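Local coordinates for protein putative glutathionylspermidine synthase (Methylobacillus flagellatus, PDB 3N6X) that probably works as an ATP-grasp ligase, coupling ATP cleavage to joining a carboxylate to an amine, perhaps as a glutathionylspermidine synthase, at residues Lys8-Met13 / Val19-Tyr24; Leu285-Asp290 / Gly297-Tyr302; Lys356-Leu359 / Glu364-Val367; Lys178-Leu183 / Thr466-Ile471. All blocks are in the same frame, centred on the assembly; numbering follows the deposited sequence.

Contact 1 (Lys8-Met13 / Val19-Tyr24); sequences KPFDEM and VIRPIY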
# COMPACT_ATOMS: atom_id res chain seq x y z
N LYS A 8 -28.33 -3.45 0.64
CA LYS A 8 -27.19 -4.29 0.24
C LYS A 8 -25.94 -3.41 0.02
O LYS A 8 -26.10 -2.21 -0.27
CB LYS A 8 -27.53 -5.07 -1.04
N PRO A 9 -24.69 -3.96 0.14
CA PRO A 9 -23.51 -3.11 -0.10
C PRO A 9 -23.41 -2.62 -1.55
O PRO A 9 -23.75 -3.37 -2.48
CB PRO A 9 -22.33 -4.03 0.27
CG PRO A 9 -22.93 -5.17 1.01
CD PRO A 9 -24.31 -5.34 0.48
N PHE A 10 -22.97 -1.35 -1.75
CA PHE A 10 -22.80 -0.71 -3.06
C PHE A 10 -21.99 -1.59 -4.01
O PHE A 10 -20.89 -2.01 -3.66
CB PHE A 10 -22.12 0.68 -2.91
CG PHE A 10 -21.68 1.33 -4.20
CD1 PHE A 10 -20.40 1.11 -4.71
CD2 PHE A 10 -22.53 2.17 -4.91
CE1 PHE A 10 -19.99 1.70 -5.91
CE2 PHE A 10 -22.12 2.77 -6.10
CZ PHE A 10 -20.85 2.54 -6.59
N ASP A 11 -22.53 -1.88 -5.22
CA ASP A 11 -21.82 -2.67 -6.22
C ASP A 11 -21.23 -1.77 -7.30
O ASP A 11 -21.88 -0.80 -7.72
CB ASP A 11 -22.72 -3.75 -6.84
CG ASP A 11 -21.96 -4.76 -7.70
OD1 ASP A 11 -21.37 -5.70 -7.13
OD2 ASP A 11 -21.92 -4.58 -8.93
N GLU A 12 -20.00 -2.09 -7.75
CA GLU A 12 -19.30 -1.31 -8.78
C GLU A 12 -20.02 -1.38 -10.14
O GLU A 12 -19.99 -0.40 -10.88
CB GLU A 12 -17.83 -1.79 -8.94
CG GLU A 12 -17.00 -1.80 -7.65
CD GLU A 12 -16.58 -0.46 -7.06
OE1 GLU A 12 -16.63 0.56 -7.79
OE2 GLU A 12 -16.14 -0.45 -5.89
N MSE A 13 -20.66 -2.53 -10.46
CA MSE A 13 -21.34 -2.74 -11.75
C MSE A 13 -22.87 -2.53 -11.69
O MSE A 13 -23.41 -1.81 -12.52
CB MSE A 13 -21.01 -4.13 -12.32
CG MSE A 13 -21.52 -4.38 -13.73
SE MSE A 13 -21.31 -6.24 -14.35
CE MSE A 13 -19.44 -6.33 -14.61
N VAL A 19 -29.98 -2.85 -12.82
CA VAL A 19 -29.43 -1.92 -13.81
C VAL A 19 -27.89 -1.89 -13.71
O VAL A 19 -27.35 -1.91 -12.60
CB VAL A 19 -30.03 -0.48 -13.63
CG1 VAL A 19 -29.75 0.39 -14.86
CG2 VAL A 19 -31.53 -0.54 -13.34
N ILE A 20 -27.20 -1.88 -14.86
CA ILE A 20 -25.74 -1.82 -14.90
C ILE A 20 -25.30 -0.35 -14.86
O ILE A 20 -25.91 0.49 -15.54
CB ILE A 20 -25.18 -2.58 -16.15
CG1 ILE A 20 -25.51 -4.08 -16.08
CG2 ILE A 20 -23.66 -2.36 -16.32
CD1 ILE A 20 -25.76 -4.74 -17.43
N ARG A 21 -24.28 -0.02 -14.04
CA ARG A 21 -23.72 1.33 -13.96
C ARG A 21 -23.09 1.68 -15.32
O ARG A 21 -22.41 0.84 -15.92
CB ARG A 21 -22.67 1.43 -12.84
CG ARG A 21 -23.28 1.72 -11.47
CD ARG A 21 -22.23 1.83 -10.38
NE ARG A 21 -21.50 3.10 -10.43
CZ ARG A 21 -20.17 3.20 -10.38
NH1 ARG A 21 -19.42 2.11 -10.29
NH2 ARG A 21 -19.59 4.39 -10.43
N PRO A 22 -23.35 2.90 -15.85
CA PRO A 22 -22.83 3.25 -17.19
C PRO A 22 -21.40 2.78 -17.50
O PRO A 22 -21.14 2.30 -18.61
CB PRO A 22 -22.95 4.77 -17.23
CG PRO A 22 -24.11 5.07 -16.35
CD PRO A 22 -24.17 4.00 -15.29
N ILE A 23 -20.48 2.88 -16.51
CA ILE A 23 -19.07 2.51 -16.67
C ILE A 23 -18.85 1.04 -17.05
O ILE A 23 -17.88 0.73 -17.74
CB ILE A 23 -18.21 2.96 -15.44
CG1 ILE A 23 -16.71 3.02 -15.81
CG2 ILE A 23 -18.47 2.07 -14.20
CD1 ILE A 23 -15.95 3.89 -15.04
N TYR A 24 -19.74 0.15 -16.60
CA TYR A 24 -19.61 -1.28 -16.86
C TYR A 24 -20.48 -1.79 -18.05
O TYR A 24 -20.48 -2.99 -18.34
CB TYR A 24 -19.95 -2.07 -15.60
CG TYR A 24 -18.77 -2.32 -14.70
CD1 TYR A 24 -17.93 -3.41 -14.90
CD2 TYR A 24 -18.51 -1.49 -13.61
CE1 TYR A 24 -16.86 -3.68 -14.05
CE2 TYR A 24 -17.44 -1.74 -12.75
CZ TYR A 24 -16.61 -2.83 -12.98
OH TYR A 24 -15.56 -3.08 -12.14
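Arg21 and Tyr24 close onto Glu12 and Met13 in a loop-to-loop contact of the N-terminal region, just before helix 25-33. An Asx turn shapes the first loop: Asp11 OD2 accepts from Met13 N at 2.9 Å, and also from the N of Phe14. Against this turn Arg21 binds two successive carbonyls. Its backbone N gives a nearly straight bond to Met13 O (2.5 Å), while NH1 reaches Glu12 O at 2.6 Å, in the carbonyl plane and on a lone pair. A bend at chi3 (75°) turns the guanidinium back to that carbonyl. Phe10 CZ lies 3.8 Å above one face of the guanidinium and Ile23 CG2 3.9 Å above the other, both offset toward its rim. Salt bridges from NE to Glu154 and from NH2 to Glu83 fix the group further. The Glu12 carboxylate makes salt bridges with Arg77 and Arg151 and a hydrogen bond with Ser412. A leucine in place of Arg21 would probably leave Glu12 O without this donor and Glu83 and Glu154 without their positive mate. Next to these polar groups, Tyr24 sends its OH to the O of Pro76 and the N of Ile78, and Met13, a selenomethionine, crosses the Tyr24 ring: CB makes a CH-pi contact 4.0 Å from the centroid of the Tyr24 ring, and CE drops to Tyr24 CD1 at 3.3 Å.

Contact 2 (Leu285-Asp290 / Gly297-Tyr302); sequences LSFRPD and GLLSVY. With SO4 (sulfate ion), chain C.
Phe287 and Leu299 cross at about a right angle, and one methyl makes the junction. Leu299 CD2 comes obliquely to the far end of the phenyl ring, 3.6 Å from Phe287 CZ, and the same methyl meets Ser286 CB, also at 3.6 Å. With CG anti to the backbone N (chi1 -177°), Leu299 reaches out from the first turn of helix 298-303 to the loop at 285-290. The Phe287 ring has a second partner in Arg128, a cation-pi contact.

Beside this apolar touch the polar side of Ser286 works through water: one molecule lies 2.9 Å from Ser286 OG and accepts from Ser300 N at 3.2 Å, so an amide of the first helical turn is satisfied from the loop. At the other end of the contact Leu285 lays its CD1 3.5 Å from Gly297 N. Gly297 has no side chain, and its positive phi (87°) carries the chain into the helix. On the solvent side Ser300 OG donates to O4 of a sulfate at 2.9 Å, an ion probably taken from the crystallisation liquor and also held by NE of Arg303.

Asp283 ties the pieces together, OD1 taking the amides of Leu285 and Gly297 and OD2 that of Leu299. Amides at the start of a helix lack acceptors within it, and here Asp283 and the water supply them, with Gly297 at the N-cap position.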
# COMPACT_ATOMS: atom_id res chain seq x y z
N LEU A 285 26.00 -0.93 13.11
CA LEU A 285 26.71 -0.02 14.01
C LEU A 285 25.76 0.97 14.68
O LEU A 285 26.19 1.72 15.56
CB LEU A 285 27.81 0.77 13.25
CG LEU A 285 28.87 -0.04 12.50
CD1 LEU A 285 29.88 0.88 11.84
CD2 LEU A 285 29.59 -1.02 13.44
N SER A 286 24.49 1.01 14.26
CA SER A 286 23.54 1.99 14.80
C SER A 286 22.25 1.36 15.28
O SER A 286 21.60 1.92 16.17
CB SER A 286 23.24 3.06 13.76
OG SER A 286 24.39 3.82 13.46
N PHE A 287 21.83 0.26 14.66
CA PHE A 287 20.59 -0.41 15.01
C PHE A 287 20.89 -1.84 15.46
O PHE A 287 21.83 -2.01 16.23
CB PHE A 287 19.59 -0.34 13.84
CG PHE A 287 19.23 1.08 13.45
CD1 PHE A 287 18.68 1.96 14.38
CD2 PHE A 287 19.47 1.55 12.17
CE1 PHE A 287 18.35 3.28 14.02
CE2 PHE A 287 19.15 2.87 11.81
CZ PHE A 287 18.58 3.72 12.74
N ARG A 288 20.12 -2.85 15.00
CA ARG A 288 20.33 -4.27 15.35
C ARG A 288 21.77 -4.70 15.03
O ARG A 288 22.15 -4.74 13.86
CB ARG A 288 19.35 -5.16 14.59
CG ARG A 288 17.92 -5.08 15.09
CD ARG A 288 17.03 -5.93 14.22
NE ARG A 288 15.64 -5.92 14.67
CZ ARG A 288 15.11 -6.84 15.46
NH1 ARG A 288 15.85 -7.85 15.91
NH2 ARG A 288 13.84 -6.75 15.82
N PRO A 289 22.63 -4.96 16.07
CA PRO A 289 24.05 -5.26 15.79
C PRO A 289 24.29 -6.63 15.18
O PRO A 289 25.38 -6.89 14.65
CB PRO A 289 24.71 -5.14 17.17
CG PRO A 289 23.62 -5.43 18.14
CD PRO A 289 22.36 -4.89 17.53
N ASP A 290 23.30 -7.52 15.25
CA ASP A 290 23.40 -8.87 14.72
C ASP A 290 23.00 -8.96 13.26
O ASP A 290 23.20 -10.01 12.64
CB ASP A 290 22.53 -9.84 15.56
CG ASP A 290 23.14 -10.22 16.90
OD1 ASP A 290 24.40 -10.29 16.98
OD2 ASP A 290 22.37 -10.51 17.84
N GLY A 297 27.84 1.57 9.10
CA GLY A 297 28.10 3.00 8.97
C GLY A 297 27.17 3.74 8.02
O GLY A 297 27.29 4.96 7.87
N LEU A 298 26.23 3.01 7.38
CA LEU A 298 25.29 3.60 6.42
C LEU A 298 24.50 4.77 7.00
O LEU A 298 24.37 5.81 6.33
CB LEU A 298 24.34 2.51 5.88
CG LEU A 298 23.29 2.97 4.86
CD1 LEU A 298 23.94 3.58 3.63
CD2 LEU A 298 22.38 1.82 4.47
N LEU A 299 23.96 4.62 8.22
CA LEU A 299 23.19 5.68 8.85
C LEU A 299 23.98 6.99 8.99
O LEU A 299 23.44 8.05 8.68
CB LEU A 299 22.63 5.23 10.22
CG LEU A 299 21.74 6.27 10.93
CD1 LEU A 299 20.45 6.55 10.14
CD2 LEU A 299 21.45 5.84 12.35
N SER A 300 25.27 6.90 9.38
CA SER A 300 26.16 8.07 9.50
C SER A 300 26.34 8.82 8.16
O SER A 300 26.34 10.06 8.15
CB SER A 300 27.51 7.66 10.06
OG SER A 300 28.45 8.73 10.01
N VAL A 301 26.49 8.08 7.03
CA VAL A 301 26.64 8.69 5.68
C VAL A 301 25.35 9.45 5.31
O VAL A 301 25.41 10.55 4.76
CB VAL A 301 27.01 7.61 4.61
CG1 VAL A 301 27.18 8.23 3.23
CG2 VAL A 301 28.26 6.85 5.01
N TYR A 302 24.20 8.84 5.59
CA TYR A 302 22.89 9.41 5.32
C TYR A 302 22.67 10.67 6.17
O TYR A 302 22.31 11.71 5.63
CB TYR A 302 21.81 8.35 5.60
CG TYR A 302 20.39 8.84 5.41
CD1 TYR A 302 20.02 9.52 4.24
CD2 TYR A 302 19.39 8.53 6.33
CE1 TYR A 302 18.70 9.93 4.03
CE2 TYR A 302 18.06 8.89 6.11
CZ TYR A 302 17.72 9.60 4.96
OH TYR A 302 16.42 9.96 4.74
S SO4 C . 27.30 10.66 13.02
O1 SO4 C . 26.22 10.04 12.25
O2 SO4 C . 27.21 12.13 12.94
O3 SO4 C . 27.20 10.25 14.43
O4 SO4 C . 28.61 10.22 12.47
O HOH W 1 26.24 4.56 11.38

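Contact 3 (Lys356-Leu359 / Glu364-Val367); sequences KYVL and ELVV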
# COMPACT_ATOMS: atom_id res chain seq x y z
N LYS A 356 -12.47 -1.12 26.76
CA LYS A 356 -13.77 -1.23 27.44
C LYS A 356 -14.91 -1.17 26.43
O LYS A 356 -15.80 -2.02 26.46
CB LYS A 356 -13.92 -0.14 28.50
CG LYS A 356 -15.35 0.02 29.02
CD LYS A 356 -15.45 1.02 30.16
CE LYS A 356 -15.03 2.42 29.78
NZ LYS A 356 -15.22 3.36 30.91
N TYR A 357 -14.87 -0.18 25.51
CA TYR A 357 -15.90 0.00 24.50
C TYR A 357 -15.98 -1.19 23.56
O TYR A 357 -17.06 -1.72 23.34
CB TYR A 357 -15.69 1.31 23.70
CG TYR A 357 -16.78 1.55 22.68
CD1 TYR A 357 -16.69 1.03 21.39
CD2 TYR A 357 -17.96 2.22 23.03
CE1 TYR A 357 -17.73 1.19 20.47
CE2 TYR A 357 -18.99 2.40 22.11
CZ TYR A 357 -18.87 1.88 20.84
OH TYR A 357 -19.90 2.04 19.94
N VAL A 358 -14.83 -1.60 23.00
CA VAL A 358 -14.77 -2.70 22.04
C VAL A 358 -15.33 -4.00 22.60
O VAL A 358 -16.18 -4.61 21.97
CB VAL A 358 -13.36 -2.87 21.42
CG1 VAL A 358 -13.30 -4.10 20.52
CG2 VAL A 358 -12.96 -1.62 20.65
N LEU A 359 -14.88 -4.41 23.82
CA LEU A 359 -15.37 -5.64 24.46
C LEU A 359 -16.86 -5.58 24.77
O LEU A 359 -17.52 -6.61 24.75
CB LEU A 359 -14.57 -5.95 25.73
CG LEU A 359 -13.11 -6.33 25.52
CD1 LEU A 359 -12.41 -6.52 26.84
CD2 LEU A 359 -12.97 -7.59 24.66
N GLU A 364 -20.65 -5.80 16.93
CA GLU A 364 -20.95 -4.72 15.98
C GLU A 364 -19.69 -4.22 15.28
O GLU A 364 -19.78 -3.37 14.38
CB GLU A 364 -21.62 -3.54 16.71
CG GLU A 364 -23.00 -3.85 17.25
CD GLU A 364 -23.44 -2.90 18.35
OE1 GLU A 364 -23.67 -1.70 18.05
OE2 GLU A 364 -23.53 -3.35 19.52
N LEU A 365 -18.52 -4.72 15.69
CA LEU A 365 -17.24 -4.21 15.21
C LEU A 365 -16.41 -5.23 14.48
O LEU A 365 -16.72 -6.42 14.50
CB LEU A 365 -16.43 -3.63 16.40
CG LEU A 365 -17.11 -2.57 17.25
CD1 LEU A 365 -16.38 -2.37 18.56
CD2 LEU A 365 -17.22 -1.25 16.50
N VAL A 366 -15.31 -4.75 13.86
CA VAL A 366 -14.31 -5.56 13.19
C VAL A 366 -13.02 -5.39 13.97
O VAL A 366 -12.54 -4.27 14.13
CB VAL A 366 -14.12 -5.13 11.69
CG1 VAL A 366 -12.91 -5.83 11.07
CG2 VAL A 366 -15.38 -5.42 10.89
N VAL A 367 -12.47 -6.49 14.48
CA VAL A 367 -11.24 -6.43 15.28
C VAL A 367 -10.12 -7.08 14.52
O VAL A 367 -10.32 -8.13 13.94
CB VAL A 367 -11.43 -7.02 16.71
CG1 VAL A 367 -10.21 -6.74 17.58
CG2 VAL A 367 -12.70 -6.49 17.36
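Val358 on helix 352-360 meets Leu365 and Val367 of strand 365-369, and these three side chains form the close, buried half of the contact. Leu365 supplies a single methyl: CD1 rests 3.8 Å from Val358 CA and 4.0 Å from Val358 CG1, so it touches backbone and side chain of the helix at once. The two side chains cross obliquely. Leu365 is nearly extended beyond CB (chi2 165°), which carries CD1 across to the helix. Two residues further along the strand, Val367 approaches Val358 tip to tip, its CG2 4.0 Å from Val358 CG1. Val358 turns CG1 away from its own backbone N (chi1 175°), and this methyl touches both Leu365 CD1 and Val367 CG2, bridging alternate positions of the strand.

The solvent side is much looser. Tyr357, an exposed residue, comes no nearer to the strand than CE1, 4.3 Å from Leu365 CD1 and oblique to the ring, while the ring itself stacks with that of Tyr347. No hydrogen bond links the two segments at either end, and apolar touch alone joins them.

Further in, Val367 also packs on Phe392 and Ile396 of helix 386-398 and on Ala405 of the adjacent strand 403-407, and Val358 reaches Ala405 as well. Helices 352-360 and 386-398 therefore cover the same face of the antiparallel sheet 347-348, 403-407, 365-369, 378-380. This alpha/beta layering, helices on one side of a small antiparallel sheet, is consistent with a subdomain of the ATP-grasp fold.

Contact 4 (Lys178-Leu183 / Thr466-Ile471); sequences KMMMRL and TKDTWI
Met180, a selenomethionine on helix 170-183, reaches across to Asp468 and Trp470 of strand 464-471. Its CG lies 3.3 Å from Asp468 OD2, with CB close by at 3.5 Å, so the methylene groups lie against the carboxylate while the rest of the chain runs on past it. Bends at chi2 (-70°) and chi3 (-62°) then curl the tip round, and CE ends 3.6 Å from Trp470 CZ2, approaching the indole obliquely. The two side chains, Met180 and Trp470, cross at about a right angle.

The next layer fixes these strand partners. Trp470 NE1 donates to Asp468 OD2 at 2.8 Å, the oxygen lying in the indole plane but met from well above the plane of the carboxylate, 69° out of it. The same OD2 makes a salt bridge with NE of Arg177, one turn back on the helix, so a single buried oxygen answers two donors. An alanine in place of Asp468 would probably leave Trp470 NE1 and Arg177 without their shared acceptor and the indole freer to turn.

Beyond that, aromatic rings border the indole: Phe188 and Tyr191 meet it with their planes inclined to its own, and Phe188 also touches Met180 and Asp468. The strand itself is held by backbone bonds of Asp468 and Trp470 to Arg77. Strand 464-471 thus runs between its parallel neighbour 77-79 and the antiparallel 446-450, while helix 170-183 packs against it, helix 185-190 adds Phe188 and Leu187 to the same cluster, and helix 42-53 meets helix 170-183 through Met179 and Leu183.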
# COMPACT_ATOMS: atom_id res chain seq x y z
N LYS A 178 -0.71 -6.72 -17.75
CA LYS A 178 -0.06 -7.51 -18.80
C LYS A 178 -0.89 -8.79 -19.10
O LYS A 178 -1.10 -9.11 -20.26
CB LYS A 178 1.37 -7.86 -18.37
CG LYS A 178 2.26 -8.37 -19.49
CD LYS A 178 3.64 -8.79 -18.97
CE LYS A 178 4.28 -9.83 -19.86
NZ LYS A 178 5.64 -9.42 -20.31
N MSE A 179 -1.43 -9.44 -18.05
CA MSE A 179 -2.28 -10.64 -18.13
C MSE A 179 -3.60 -10.35 -18.86
O MSE A 179 -4.00 -11.13 -19.74
CB MSE A 179 -2.55 -11.18 -16.70
CG MSE A 179 -3.55 -12.35 -16.65
SE MSE A 179 -2.94 -13.88 -17.71
CE MSE A 179 -1.82 -14.66 -16.45
N MSE A 180 -4.29 -9.23 -18.50
CA MSE A 180 -5.56 -8.82 -19.10
C MSE A 180 -5.38 -8.48 -20.58
O MSE A 180 -6.25 -8.80 -21.39
CB MSE A 180 -6.15 -7.60 -18.35
CG MSE A 180 -6.70 -7.96 -16.98
SE MSE A 180 -8.34 -9.03 -17.00
CE MSE A 180 -9.50 -7.83 -17.89
N MSE A 181 -4.27 -7.79 -20.92
CA MSE A 181 -3.94 -7.41 -22.30
C MSE A 181 -3.63 -8.66 -23.15
O MSE A 181 -3.98 -8.71 -24.33
CB MSE A 181 -2.75 -6.42 -22.33
CG MSE A 181 -2.37 -5.97 -23.76
SE MSE A 181 -3.86 -5.04 -24.71
CE MSE A 181 -3.67 -3.32 -23.84
N ARG A 182 -3.00 -9.67 -22.54
CA ARG A 182 -2.65 -10.92 -23.21
C ARG A 182 -3.93 -11.76 -23.48
O ARG A 182 -4.09 -12.28 -24.58
CB ARG A 182 -1.64 -11.71 -22.36
CG ARG A 182 -0.94 -12.85 -23.06
CD ARG A 182 0.00 -13.54 -22.08
NE ARG A 182 0.96 -14.42 -22.74
CZ ARG A 182 1.80 -15.22 -22.08
NH1 ARG A 182 1.80 -15.24 -20.75
NH2 ARG A 182 2.65 -15.99 -22.75
N LEU A 183 -4.83 -11.85 -22.49
CA LEU A 183 -6.07 -12.62 -22.63
C LEU A 183 -7.10 -11.92 -23.51
O LEU A 183 -7.69 -12.57 -24.37
CB LEU A 183 -6.70 -12.90 -21.24
CG LEU A 183 -5.96 -13.83 -20.29
CD1 LEU A 183 -6.56 -13.76 -18.90
CD2 LEU A 183 -5.97 -15.27 -20.79
N THR A 466 -6.69 -11.24 -6.55
CA THR A 466 -6.47 -9.91 -7.15
C THR A 466 -7.25 -9.69 -8.44
O THR A 466 -7.73 -10.65 -9.06
CB THR A 466 -4.98 -9.59 -7.35
OG1 THR A 466 -4.44 -10.49 -8.31
CG2 THR A 466 -4.19 -9.62 -6.06
N LYS A 467 -7.38 -8.42 -8.82
CA LYS A 467 -8.06 -7.96 -10.02
C LYS A 467 -7.19 -6.90 -10.65
O LYS A 467 -6.37 -6.30 -9.97
CB LYS A 467 -9.41 -7.33 -9.66
CG LYS A 467 -10.50 -8.31 -9.30
CD LYS A 467 -11.75 -7.56 -8.90
CE LYS A 467 -12.95 -8.47 -8.77
NZ LYS A 467 -13.73 -8.53 -10.03
N ASP A 468 -7.41 -6.63 -11.94
CA ASP A 468 -6.77 -5.52 -12.62
C ASP A 468 -7.62 -4.28 -12.32
O ASP A 468 -8.84 -4.40 -12.22
CB ASP A 468 -6.74 -5.78 -14.14
CG ASP A 468 -5.99 -4.75 -14.98
OD1 ASP A 468 -5.33 -3.86 -14.38
OD2 ASP A 468 -6.06 -4.84 -16.22
N THR A 469 -6.99 -3.12 -12.14
CA THR A 469 -7.73 -1.87 -11.90
C THR A 469 -7.58 -0.98 -13.11
O THR A 469 -6.46 -0.60 -13.47
CB THR A 469 -7.25 -1.16 -10.60
OG1 THR A 469 -7.29 -2.08 -9.52
CG2 THR A 469 -8.09 0.08 -10.26
N TRP A 470 -8.71 -0.64 -13.74
CA TRP A 470 -8.73 0.20 -14.92
C TRP A 470 -9.09 1.63 -14.56
O TRP A 470 -10.14 1.87 -13.97
CB TRP A 470 -9.74 -0.32 -15.94
CG TRP A 470 -9.40 -1.63 -16.59
CD1 TRP A 470 -8.28 -2.39 -16.39
CD2 TRP A 470 -10.17 -2.31 -17.58
NE1 TRP A 470 -8.33 -3.52 -17.17
CE2 TRP A 470 -9.48 -3.50 -17.92
CE3 TRP A 470 -11.40 -2.03 -18.22
CZ2 TRP A 470 -9.96 -4.39 -18.88
CZ3 TRP A 470 -11.88 -2.93 -19.16
CH2 TRP A 470 -11.16 -4.09 -19.49
N ILE A 471 -8.22 2.58 -14.92
CA ILE A 471 -8.53 3.99 -14.77
C ILE A 471 -8.78 4.53 -16.17
O ILE A 471 -7.91 4.41 -17.04
CB ILE A 471 -7.43 4.79 -13.98
CG1 ILE A 471 -7.58 4.56 -12.44
CG2 ILE A 471 -7.52 6.29 -14.27
CD1 ILE A 471 -7.16 3.22 -11.89

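Contacts 1 and 4 are the close pair: their centres are 19 Å apart and their nearest atoms about 6 Å, without touching. Arg77 joins them, since it salt-bridges Glu12 in contact 1 and bonds through its backbone to the strand of contact 4; Tyr191 likewise has partners in both. Contact 3 stands apart in its own sheet, its centre 31 Å from that of contact 1 and 37 Å from that of contact 4. Contact 2 lies on the opposite side of the chain's centre from contacts 1 and 4, 52 Å from the first between centres. Contacts 2 and 3 both fall within the long loop that contact 4 closes. The sulfate at contact 2 identifies no active site.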